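Local coordinates for protein phiAB6 tailspike (Unidentified phage, PDB 5JS4) that probably binds and fragments the exopolysaccharide of Acinetobacter baumannii as the trimeric, beta-helical tailspike of a bacteriophage, at residues D440-E445 with G462-E467. Residues are numbered along the deposited sequence; the frame is centred on the assembly and turned at random.
Sequences DNIIFE and GKFWCE
Ile-442 runs alongside Phe-464: CB of Ile-442 stands over one face of the Phe-464 ring, 4.1 Å from its centroid, a CH-pi contact, while Ile-442 CG2 and CD1 touch CE2 and CZ of that ring. The Phe-464 edge turns in turn toward the face of Phe-444 in an offset edge-to-face pair, planes at 64°, with Phe-444 CZ 3.7 Å from Phe-464 CE2. On the same side Cys-466 SG meets Phe-444 CD2 at 3.7 Å, an oblique sulfur-aromatic contact. Four parallel bridges, Ile-442/Phe-464 to Glu-445/Glu-467, put paired side chains on the same face of the sheet. Their backbone bonds alternate between strands: Ile-442 N to Lys-463 O, Trp-465 N to Ile-442 O, Phe-444 N to Trp-465 O, and Glu-467 N to Phe-444 O at 2.8 Å. Axes 4.7 Å apart and 4° from parallel, with 16 residues between the segments, are consistent with successive coils of the right-handed parallel beta-helix known from the pectate lyase-like family. In its interior the Trp-477 ring meets Phe-464, the Trp-501 ring meets Phe-444, and Ile-451 packs against both phenylalanines. Just before the corner at Asn-441, a chi1 of -157° sets Asp-440 CG opposite the backbone N and brings OD1 to Lys-463 N at 3.0 Å, on the anti side but with the donor tilted 28° out of the carboxylate plane. The other face carries Ile-443, Trp-465 and the two glutamates. Trp-465 NE1 bonds Glu-467 OE1 at 2.9 Å, nearly straight and in the indole plane, which fixes the ring's rotation. One water donates to both Glu-445 OE1 and Glu-467 OE1, linking the two side chains; Tyr-419 OH also bonds Glu-445 OE1. Thr-412 of the second subunit packs on Ile-443 and Trp-465, and Lys-463 NZ bonds His-458 O of that subunit.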
loop_
_atom_site.group_PDB
_atom_site.type_symbol
_atom_site.label_atom_id
_atom_site.label_comp_id
_atom_site.label_asym_id
_atom_site.label_seq_id
_atom_site.Cartn_x
_atom_site.Cartn_y
_atom_site.Cartn_z
ATOM N N ASP A 440 -1.388 9.592 -1.112
ATOM C CA ASP A 440 -0.675 8.934 -0.009
ATOM C C ASP A 440 0.176 9.918 0.785
ATOM O O ASP A 440 0.823 10.800 0.212
ATOM C CB ASP A 440 0.213 7.807 -0.564
ATOM C CG ASP A 440 0.547 6.723 0.471
ATOM O OD1 ASP A 440 0.143 6.818 1.652
ATOM O OD2 ASP A 440 1.228 5.747 0.086
ATOM N N ASN A 441 0.186 9.742 2.103
ATOM C CA ASN A 441 0.997 10.554 3.006
ATOM C C ASN A 441 0.683 12.033 2.853
ATOM O O ASN A 441 1.552 12.862 2.577
ATOM C CB ASN A 441 2.481 10.250 2.802
ATOM C CG ASN A 441 2.817 8.802 3.100
ATOM O OD1 ASN A 441 3.456 8.113 2.295
ATOM N ND2 ASN A 441 2.366 8.322 4.247
ATOM N N ILE A 442 -0.597 12.333 3.046
ATOM C CA ILE A 442 -1.124 13.674 2.923
ATOM C C ILE A 442 -1.555 14.152 4.306
ATOM O O ILE A 442 -2.045 13.370 5.129
ATOM C CB ILE A 442 -2.285 13.699 1.909
ATOM C CG1 ILE A 442 -1.717 13.540 0.491
ATOM C CG2 ILE A 442 -3.103 14.983 2.020
ATOM C CD1 ILE A 442 -2.751 13.298 -0.581
ATOM N N ILE A 443 -1.343 15.440 4.554
ATOM C CA ILE A 443 -1.689 16.069 5.819
ATOM C C ILE A 443 -2.674 17.197 5.539
ATOM O O ILE A 443 -2.423 18.035 4.666
ATOM C CB ILE A 443 -0.445 16.661 6.519
ATOM C CG1 ILE A 443 0.680 15.621 6.628
ATOM C CG2 ILE A 443 -0.812 17.197 7.898
ATOM C CD1 ILE A 443 2.019 16.219 7.005
ATOM N N PHE A 444 -3.797 17.196 6.257
ATOM C CA PHE A 444 -4.707 18.341 6.298
ATOM C C PHE A 444 -4.620 18.922 7.700
ATOM O O PHE A 444 -5.083 18.297 8.653
ATOM C CB PHE A 444 -6.172 17.947 6.058
ATOM C CG PHE A 444 -6.442 17.242 4.756
ATOM C CD1 PHE A 444 -5.711 17.510 3.604
ATOM C CD2 PHE A 444 -7.493 16.333 4.679
ATOM C CE1 PHE A 444 -6.006 16.860 2.416
ATOM C CE2 PHE A 444 -7.787 15.680 3.496
ATOM C CZ PHE A 444 -7.043 15.946 2.364
ATOM N N GLU A 445 -4.030 20.104 7.833
ATOM C CA GLU A 445 -3.952 20.771 9.132
ATOM C C GLU A 445 -4.679 22.108 9.074
ATOM O O GLU A 445 -4.277 23.001 8.337
ATOM C CB GLU A 445 -2.499 20.971 9.570
ATOM C CG GLU A 445 -2.371 21.565 10.969
ATOM C CD GLU A 445 -0.945 21.604 11.486
ATOM O OE1 GLU A 445 -0.166 20.676 11.183
ATOM O OE2 GLU A 445 -0.609 22.560 12.217
ATOM N N GLY A 462 -3.934 6.222 0.665
ATOM C CA GLY A 462 -3.043 5.707 1.686
ATOM C C GLY A 462 -3.230 6.463 2.982
ATOM O O GLY A 462 -4.359 6.692 3.421
ATOM N N LYS A 463 -2.118 6.856 3.593
ATOM C CA LYS A 463 -2.151 7.507 4.895
ATOM C C LYS A 463 -2.539 8.972 4.783
ATOM O O LYS A 463 -1.994 9.707 3.954
ATOM C CB LYS A 463 -0.799 7.371 5.585
ATOM C CG LYS A 463 -0.439 5.928 5.883
ATOM C CD LYS A 463 0.823 5.796 6.720
ATOM C CE LYS A 463 0.658 6.330 8.134
ATOM N NZ LYS A 463 -0.457 5.691 8.884
ATOM N N PHE A 464 -3.498 9.373 5.617
ATOM C CA PHE A 464 -3.911 10.763 5.760
ATOM C C PHE A 464 -3.854 11.135 7.235
ATOM O O PHE A 464 -4.262 10.347 8.094
ATOM C CB PHE A 464 -5.340 10.974 5.249
ATOM C CG PHE A 464 -5.444 11.115 3.757
ATOM C CD1 PHE A 464 -5.227 10.026 2.931
ATOM C CD2 PHE A 464 -5.765 12.338 3.177
ATOM C CE1 PHE A 464 -5.320 10.149 1.555
ATOM C CE2 PHE A 464 -5.862 12.466 1.800
ATOM C CZ PHE A 464 -5.637 11.370 0.989
ATOM N N TRP A 465 -3.347 12.331 7.517
ATOM C CA TRP A 465 -3.355 12.887 8.863
ATOM C C TRP A 465 -4.189 14.155 8.817
ATOM O O TRP A 465 -3.769 15.154 8.240
ATOM C CB TRP A 465 -1.933 13.189 9.333
ATOM C CG TRP A 465 -1.862 13.583 10.779
ATOM C CD1 TRP A 465 -2.103 14.821 11.301
ATOM C CD2 TRP A 465 -1.539 12.735 11.887
ATOM N NE1 TRP A 465 -1.952 14.797 12.665
ATOM C CE2 TRP A 465 -1.604 13.530 13.052
ATOM C CE3 TRP A 465 -1.206 11.381 12.011
ATOM C CZ2 TRP A 465 -1.344 13.016 14.323
ATOM C CZ3 TRP A 465 -0.945 10.870 13.276
ATOM C CH2 TRP A 465 -1.017 11.689 14.416
ATOM N N CYS A 466 -5.382 14.100 9.407
ATOM C CA CYS A 466 -6.334 15.200 9.336
ATOM C C CYS A 466 -6.520 15.777 10.731
ATOM O O CYS A 466 -7.116 15.137 11.596
ATOM C CB CYS A 466 -7.666 14.712 8.771
ATOM S SG CYS A 466 -7.513 13.704 7.276
ATOM N N GLU A 467 -5.998 16.983 10.942
ATOM C CA GLU A 467 -5.972 17.591 12.270
ATOM C C GLU A 467 -6.467 19.034 12.248
ATOM O O GLU A 467 -5.782 19.930 11.754
ATOM C CB GLU A 467 -4.560 17.517 12.863
ATOM C CG GLU A 467 -4.460 18.054 14.288
ATOM C CD GLU A 467 -3.168 17.672 14.988
ATOM O OE1 GLU A 467 -2.247 17.149 14.326
ATOM O OE2 GLU A 467 -3.072 17.903 16.213
HETATM O O HOH W 1 -0.594 17.880 11.746
#